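Local structure of uncharacterized protein (Bacteroides ovatus, 4E6F) at residues 90-94 with 118-122; 44-48 with 165-170. The protein is of unknown function, a DUF4468-family protein with a TBP-like fold in which two long helices pack on an antiparallel sheet. One frame throughout, in Å; residues are numbered along the deposited sequence.

Interaction 1: residues 90-94 with 118-122; sequences LDRTL and TYRET
OD1 of D91 takes two donors from the opposite segment, the phenol of Y119 and, in the conformer described here, the guanidinium of R120. The OH of Y119 gives the shorter and firmer bond, 2.5 Å to D91 OD1, arriving on the syn side of the oxygen and near the carboxylate plane, while OD1 lies at the rim of the ring, in its plane. R120, which has a second conformer, brings NH2 from above the carboxylate, 3.1 Å from D91 OD1 in a salt bridge that is bent to 138° at the hydrogen; this half of the grip is probably partial. Y119 lays its ring alongside segment 90-94, a course set by chi1 near 180° (-172°), and CE1 is 3.3 Å from the R92 carbonyl oxygen at the ring edge. In the same conformer R120 folds back over this ring: its CG lies above one face, and the bend at chi2 (-110°) turns the guanidinium toward D91. K150 bonds to both D91 OD2 and Y119 OH, so a second positive charge probably favours the ionised carboxylate.

L94 and T118 form an antiparallel hydrogen-bonded pair. L94 N donates to T118 O at 2.9 Å, and T118 N returns a bond to L94 O at 3.0 Å. T93 OG1 also donates to L94 O, from the opposite face of that carbonyl. Past Y119 the chain turns away from strand 90-104, and two waters bridge the segments: one links R92 O to R120 N, another accepts from R92 N and R120 NE. Strand 72-85 flanks 90-94 on its other edge, and W151 meets Y119 edge-to-face. The contact lies at the open end of the antiparallel beta hairpin 90-104/107-119, where a side-chain and water network continues beyond the L94-T118 pair, in the sheet of the TBP-like fold.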
ATOM      1  N   LEU A  90      -3.975  14.785 -17.633  1.00 20.46           N
ATOM      2  CA  LEU A  90      -3.505  14.320 -16.347  1.00 21.82           C
ATOM      3  C   LEU A  90      -4.273  13.044 -16.130  1.00 23.65           C
ATOM      4  O   LEU A  90      -5.501  13.089 -16.065  1.00 25.58           O
ATOM      5  CB  LEU A  90      -3.726  15.336 -15.203  1.00 24.11           C
ATOM      6  CG  LEU A  90      -3.405  14.776 -13.796  1.00 30.10           C
ATOM      7  CD1 LEU A  90      -1.904  14.636 -13.584  1.00 30.85           C
ATOM      8  CD2 LEU A  90      -3.992  15.662 -12.730  1.00 36.00           C
ATOM      9  N   ASP A  91      -3.585  11.900 -16.163  1.00 18.34           N
ATOM     10  CA  ASP A  91      -4.253  10.623 -16.003  1.00 16.45           C
ATOM     11  C   ASP A  91      -3.979  10.133 -14.595  1.00 19.73           C
ATOM     12  O   ASP A  91      -2.822   9.855 -14.270  1.00 19.65           O
ATOM     13  CB  ASP A  91      -3.736   9.614 -17.050  1.00 17.34           C
ATOM     14  CG  ASP A  91      -4.480   8.282 -17.030  1.00 18.67           C
ATOM     15  OD1 ASP A  91      -5.649   8.261 -16.592  1.00 20.93           O
ATOM     16  OD2 ASP A  91      -3.896   7.268 -17.485  1.00 21.71           O
ATOM     17  N   ARG A  92      -5.017  10.067 -13.758  1.00 17.28           N
ATOM     18  CA  ARG A  92      -4.863   9.645 -12.372  1.00 16.82           C
ATOM     19  C   ARG A  92      -6.089   8.895 -11.894  1.00 17.59           C
ATOM     20  O   ARG A  92      -7.162   9.021 -12.493  1.00 16.61           O
ATOM     21  CB  ARG A  92      -4.630  10.878 -11.473  1.00 19.33           C
ATOM     22  CG  ARG A  92      -5.838  11.824 -11.381  1.00 21.59           C
ATOM     23  CD  ARG A  92      -5.545  13.031 -10.515  1.00 24.68           C
ATOM     24  NE  ARG A  92      -6.740  13.857 -10.331  1.00 24.52           N
ATOM     25  CZ  ARG A  92      -6.797  14.926  -9.541  1.00 36.29           C
ATOM     26  NH1 ARG A  92      -5.735  15.300  -8.840  1.00 26.05           N
ATOM     27  NH2 ARG A  92      -7.924  15.617  -9.431  1.00 29.49           N
ATOM     28  N   THR A  93      -5.947   8.160 -10.784  1.00 15.60           N
ATOM     29  CA  THR A  93      -7.077   7.500 -10.171  1.00 15.07           C
ATOM     30  C   THR A  93      -7.148   7.869  -8.703  1.00 17.84           C
ATOM     31  O   THR A  93      -6.113   8.148  -8.083  1.00 16.85           O
ATOM     32  CB  THR A  93      -7.012   5.956 -10.320  1.00 16.32           C
ATOM     33  OG1 THR A  93      -8.239   5.398  -9.829  1.00 16.62           O
ATOM     34  CG2 THR A  93      -5.833   5.318  -9.566  1.00 15.77           C
ATOM     35  N   LEU A  94      -8.356   7.849  -8.146  1.00 15.78           N
ATOM     36  CA  LEU A  94      -8.463   7.941  -6.695  1.00 15.23           C
ATOM     37  C   LEU A  94      -8.245   6.529  -6.190  1.00 17.61           C
ATOM     38  O   LEU A  94      -8.589   5.564  -6.885  1.00 14.95           O
ATOM     39  CB  LEU A  94      -9.858   8.459  -6.283  1.00 15.93           C
ATOM     40  CG  LEU A  94     -10.017   8.932  -4.844  1.00 20.14           C
ATOM     41  CD1 LEU A  94      -9.276  10.271  -4.619  1.00 21.12           C
ATOM     42  CD2 LEU A  94     -11.515   9.050  -4.476  1.00 20.69           C
ATOM     43  N   THR A 118     -11.349   4.682  -7.789  1.00 15.20           N
ATOM     44  CA  THR A 118     -12.436   5.501  -8.333  1.00 15.52           C
ATOM     45  C   THR A 118     -11.786   6.327  -9.426  1.00 18.63           C
ATOM     46  O   THR A 118     -10.983   7.229  -9.154  1.00 18.44           O
ATOM     47  CB  THR A 118     -13.139   6.322  -7.260  1.00 18.64           C
ATOM     48  OG1 THR A 118     -13.541   5.442  -6.216  1.00 19.14           O
ATOM     49  CG2 THR A 118     -14.365   7.057  -7.818  1.00 18.82           C
ATOM     50  N   TYR A 119     -12.118   6.000 -10.663  1.00 16.41           N
ATOM     51  CA  TYR A 119     -11.477   6.583 -11.831  1.00 16.53           C
ATOM     52  C   TYR A 119     -12.448   7.434 -12.632  1.00 19.92           C
ATOM     53  O   TYR A 119     -13.549   6.972 -12.951  1.00 20.35           O
ATOM     54  CB  TYR A 119     -10.950   5.417 -12.694  1.00 16.67           C
ATOM     55  CG  TYR A 119     -10.070   5.814 -13.862  1.00 17.83           C
ATOM     56  CD1 TYR A 119      -8.853   6.465 -13.657  1.00 19.08           C
ATOM     57  CD2 TYR A 119     -10.385   5.422 -15.158  1.00 18.82           C
ATOM     58  CE1 TYR A 119      -8.020   6.788 -14.724  1.00 19.13           C
ATOM     59  CE2 TYR A 119      -9.547   5.727 -16.231  1.00 20.45           C
ATOM     60  CZ  TYR A 119      -8.350   6.378 -16.001  1.00 19.98           C
ATOM     61  OH  TYR A 119      -7.517   6.660 -17.061  1.00 20.91           O
ATOM     62  N   ARG A 120     -12.026   8.682 -12.952  1.00 20.12           N
ATOM     63  CA  ARG A 120     -12.838   9.624 -13.730  0.50 21.72           C
ATOM     64  C   ARG A 120     -14.235   9.757 -13.089  1.00 25.78           C
ATOM     65  O   ARG A 120     -15.264   9.742 -13.801  1.00 25.81           O
ATOM     66  CB  ARG A 120     -12.921   9.201 -15.221  0.50 22.98           C
ATOM     67  CG  ARG A 120     -11.578   8.811 -15.842  0.50 31.62           C
ATOM     68  CD  ARG A 120     -11.085   9.805 -16.861  0.50 36.15           C
ATOM     69  NE  ARG A 120      -9.661   9.629 -17.158  0.50 35.55           N
ATOM     70  CZ  ARG A 120      -9.182   9.249 -18.338  0.50 41.73           C
ATOM     71  NH1 ARG A 120     -10.007   8.989 -19.345  0.50 23.61           N
ATOM     72  NH2 ARG A 120      -7.873   9.128 -18.521  0.50 25.79           N
ATOM     73  N   GLU A 121     -14.255   9.859 -11.727  1.00 25.70           N
ATOM     74  CA  GLU A 121     -15.409  10.067 -10.842  0.65 26.52           C
ATOM     75  C   GLU A 121     -16.381   8.885 -10.756  1.00 29.91           C
ATOM     76  O   GLU A 121     -16.858   8.594  -9.657  1.00 29.83           O
ATOM     77  CB  GLU A 121     -16.214  11.326 -11.232  0.65 29.12           C
ATOM     78  CG  GLU A 121     -15.489  12.642 -11.000  0.65 43.29           C
ATOM     79  CD  GLU A 121     -14.544  13.099 -12.098  0.65 68.25           C
ATOM     80  OE1 GLU A 121     -14.867  12.906 -13.292  0.65 65.37           O
ATOM     81  OE2 GLU A 121     -13.501  13.702 -11.759  0.65 65.34           O
ATOM     82  N   THR A 122     -16.712   8.225 -11.887  1.00 26.77           N
ATOM     83  CA  THR A 122     -17.744   7.170 -11.833  1.00 28.07           C
ATOM     84  C   THR A 122     -17.329   5.709 -12.051  1.00 29.71           C
ATOM     85  O   THR A 122     -18.164   4.812 -11.830  1.00 30.53           O
ATOM     86  CB  THR A 122     -18.841   7.479 -12.872  1.00 35.36           C
ATOM     87  OG1 THR A 122     -18.253   7.565 -14.171  1.00 34.54           O
ATOM     88  CG2 THR A 122     -19.608   8.754 -12.560  1.00 38.66           C
TER
HETATM   89  O   HOH W   1      -7.657  10.710 -14.992  0.75 22.53           O
HETATM   90  O   HOH W   2      -9.622   9.852 -11.907  1.00 27.31           O

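Interaction 2: residues 44-48 with 165-170; sequences TMTKW and DVAVAF
V166 CG2 sits over one face of the W48 indole, 3.6 Å from the centroid of the six-membered ring and 14° off its normal, a close CH-pi contact. At the edge of the same ring, NE1 donates to D165 OD2 over 2.8 Å in a nearly straight bond of 167°. The acceptor lies in the indole plane, whereas the N-H reaches OD2 on its anti side, with the carboxylate plane strongly tilted to the ring. The methyl over the face and the oxygen at the edge together limit how far the indole can turn. The CB of A169 also touches it, 3.9 Å from W48 CD1.

One turn earlier on helix 38-54, selenomethionine M45 reaches across at about a right angle to F170. A chain bent at chi2 and chi3 carries its CE over the F170 face, 4.0 Å from the ring centroid, and SE takes an oblique position in a Met-aromatic contact. The same CE meets A169 CB at 3.8 Å, and SE rests against V166 CG1, so the two branches of V166 serve M45 and W48 separately. T44 contributes its methyl, CG2, to A169 O and the F170 ring, while its hydroxyl bonds back to Q40 O.

The short helix axes come within 10.5 Å, their N-to-C directions 128° apart, closer to antiparallel than to parallel. Strand 107-119 lies beneath: C108 touches M45 and F170, and V110 touches V166. D165 OD1 forms a salt bridge with R176 in the C-terminal tail. Chemically, the contact is an apolar interface of a methionine side chain (selenomethionine in the crystal), methyl groups and aromatic rings, with a single directional bond at its rim; R176 would be expected to favour the ionised carboxylate and, holding OD1, probably steadies OD2 for the indole N-H.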
ATOM      1  N   THR A  44       5.457   3.884  18.099  1.00 17.79           N
ATOM      2  CA  THR A  44       6.101   4.377  16.876  1.00 17.53           C
ATOM      3  C   THR A  44       5.130   4.326  15.704  1.00 18.85           C
ATOM      4  O   THR A  44       5.091   5.242  14.870  1.00 17.71           O
ATOM      5  CB  THR A  44       7.357   3.534  16.567  1.00 21.26           C
ATOM      6  OG1 THR A  44       8.249   3.613  17.681  1.00 23.06           O
ATOM      7  CG2 THR A  44       8.078   3.981  15.300  1.00 21.34           C
HETATM    8  N   MSE A  45       4.365   3.229  15.636  1.00 16.66           N
HETATM    9  CA  MSE A  45       3.424   2.994  14.534  1.00 14.55           C
HETATM   10  C   MSE A  45       2.175   3.895  14.617  1.00 17.55           C
HETATM   11  O   MSE A  45       1.674   4.324  13.562  1.00 16.68           O
HETATM   12  CB  MSE A  45       3.073   1.518  14.454  1.00 14.07           C
HETATM   13  CG  MSE A  45       4.248   0.688  13.899  1.00 15.55           C
HETATM   14 SE   MSE A  45       4.559   1.118  11.970  0.75 20.18          SE
HETATM   15  CE  MSE A  45       6.011   2.462  12.125  1.00 17.93           C
ATOM     16  N   THR A  46       1.688   4.218  15.845  1.00 15.67           N
ATOM     17  CA  THR A  46       0.532   5.125  15.920  0.50 15.07           C
ATOM     18  C   THR A  46       0.966   6.510  15.435  1.00 18.45           C
ATOM     19  O   THR A  46       0.229   7.125  14.645  1.00 17.33           O
ATOM     20  CB  THR A  46      -0.113   5.173  17.312  0.50 20.68           C
ATOM     21  OG1 THR A  46       0.877   5.472  18.283  0.50 20.11           O
ATOM     22  CG2 THR A  46      -0.850   3.898  17.671  0.50 20.43           C
ATOM     23  N   LYS A  47       2.162   6.994  15.865  1.00 16.97           N
ATOM     24  CA  LYS A  47       2.658   8.295  15.424  0.50 17.57           C
ATOM     25  C   LYS A  47       2.890   8.280  13.915  1.00 19.77           C
ATOM     26  O   LYS A  47       2.497   9.215  13.219  1.00 20.17           O
ATOM     27  CB  LYS A  47       3.946   8.680  16.173  0.50 20.25           C
ATOM     28  CG  LYS A  47       3.703   9.146  17.601  0.50 31.06           C
ATOM     29  N   TRP A  48       3.500   7.211  13.394  1.00 16.68           N
ATOM     30  CA  TRP A  48       3.739   7.135  11.954  1.00 17.29           C
ATOM     31  C   TRP A  48       2.418   7.163  11.177  1.00 19.26           C
ATOM     32  O   TRP A  48       2.269   7.955  10.233  1.00 18.28           O
ATOM     33  CB  TRP A  48       4.536   5.876  11.570  1.00 16.27           C
ATOM     34  CG  TRP A  48       4.529   5.645  10.084  1.00 16.93           C
ATOM     35  CD1 TRP A  48       5.234   6.342   9.147  1.00 20.03           C
ATOM     36  CD2 TRP A  48       3.639   4.780   9.356  1.00 16.02           C
ATOM     37  NE1 TRP A  48       4.848   5.968   7.883  1.00 18.83           N
ATOM     38  CE2 TRP A  48       3.871   5.003   7.981  1.00 18.43           C
ATOM     39  CE3 TRP A  48       2.688   3.813   9.739  1.00 16.21           C
ATOM     40  CZ2 TRP A  48       3.177   4.314   6.982  1.00 17.45           C
ATOM     41  CZ3 TRP A  48       1.989   3.132   8.746  1.00 16.07           C
ATOM     42  CH2 TRP A  48       2.216   3.404   7.388  1.00 16.14           C
ATOM     43  N   ASP A 165       8.464   3.919   3.933  1.00 15.80           N
ATOM     44  CA  ASP A 165       8.114   4.928   4.910  1.00 16.28           C
ATOM     45  C   ASP A 165       8.145   4.346   6.321  1.00 19.25           C
ATOM     46  O   ASP A 165       8.640   4.990   7.251  1.00 19.26           O
ATOM     47  CB  ASP A 165       6.723   5.486   4.601  1.00 17.61           C
ATOM     48  CG  ASP A 165       6.636   6.960   4.854  1.00 24.64           C
ATOM     49  OD1 ASP A 165       7.450   7.715   4.258  1.00 24.85           O
ATOM     50  OD2 ASP A 165       5.800   7.363   5.679  1.00 23.23           O
ATOM     51  N   VAL A 166       7.618   3.114   6.471  1.00 14.85           N
ATOM     52  CA  VAL A 166       7.612   2.427   7.762  1.00 14.51           C
ATOM     53  C   VAL A 166       9.054   2.124   8.195  1.00 17.73           C
ATOM     54  O   VAL A 166       9.402   2.327   9.369  1.00 16.83           O
ATOM     55  CB  VAL A 166       6.762   1.143   7.718  1.00 14.84           C
ATOM     56  CG1 VAL A 166       6.962   0.300   8.979  1.00 14.26           C
ATOM     57  CG2 VAL A 166       5.276   1.454   7.470  1.00 13.98           C
ATOM     58  N   ALA A 167       9.881   1.590   7.262  1.00 16.03           N
ATOM     59  CA  ALA A 167      11.275   1.256   7.591  1.00 17.00           C
ATOM     60  C   ALA A 167      11.999   2.508   8.117  1.00 20.44           C
ATOM     61  O   ALA A 167      12.742   2.430   9.104  1.00 19.56           O
ATOM     62  CB  ALA A 167      11.991   0.709   6.356  1.00 18.54           C
ATOM     63  N   VAL A 168      11.736   3.666   7.482  1.00 18.54           N
ATOM     64  CA  VAL A 168      12.320   4.963   7.884  1.00 19.51           C
ATOM     65  C   VAL A 168      11.802   5.351   9.289  1.00 21.93           C
ATOM     66  O   VAL A 168      12.580   5.839  10.121  1.00 21.69           O
ATOM     67  CB  VAL A 168      12.041   6.072   6.823  1.00 23.73           C
ATOM     68  CG1 VAL A 168      12.484   7.454   7.313  1.00 24.55           C
ATOM     69  CG2 VAL A 168      12.725   5.734   5.502  1.00 23.81           C
ATOM     70  N   ALA A 169      10.505   5.099   9.566  1.00 18.06           N
ATOM     71  CA  ALA A 169       9.967   5.380  10.899  1.00 17.99           C
ATOM     72  C   ALA A 169      10.688   4.540  11.973  1.00 21.52           C
ATOM     73  O   ALA A 169      10.795   4.979  13.123  1.00 21.87           O
ATOM     74  CB  ALA A 169       8.470   5.104  10.937  1.00 17.98           C
ATOM     75  N   PHE A 170      11.192   3.340  11.590  1.00 17.14           N
ATOM     76  CA  PHE A 170      11.919   2.481  12.534  1.00 18.29           C
ATOM     77  C   PHE A 170      13.423   2.770  12.546  1.00 25.93           C
ATOM     78  O   PHE A 170      14.155   2.097  13.277  1.00 27.57           O
ATOM     79  CB  PHE A 170      11.649   0.992  12.244  1.00 18.52           C
ATOM     80  CG  PHE A 170      10.273   0.509  12.672  1.00 17.20           C
ATOM     81  CD1 PHE A 170       9.851   0.632  14.000  1.00 19.49           C
ATOM     82  CD2 PHE A 170       9.430  -0.118  11.765  1.00 16.93           C
ATOM     83  CE1 PHE A 170       8.586   0.180  14.396  1.00 19.04           C
ATOM     84  CE2 PHE A 170       8.174  -0.603  12.166  1.00 17.89           C
ATOM     85  CZ  PHE A 170       7.763  -0.447  13.482  1.00 17.24           C
TER

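In the fold
From the N terminus, the chain runs through strand 24-32 into helix 38-54, where the first segment of interaction 2 lies. It then enters the antiparallel strands, and the 90-94 segment of interaction 1 begins strand 90-104. Interaction 1 closes its loop 24 residues later at the end of strand 107-119. After strand 123-126 and the short helix 133-136 comes helix 149-169, at whose C-terminal end interaction 2 closes, 117 residues after segment 44-48 ends, so interaction 1 is nested within it. The contacts lie on opposite sides of the chain's centre, about 17 Å apart at their nearest atoms: interaction 1 joins two strands and also touches the start of helix 149-169 through K150 and W151, while interaction 2 ties that helix's C-terminal end to helix 38-54.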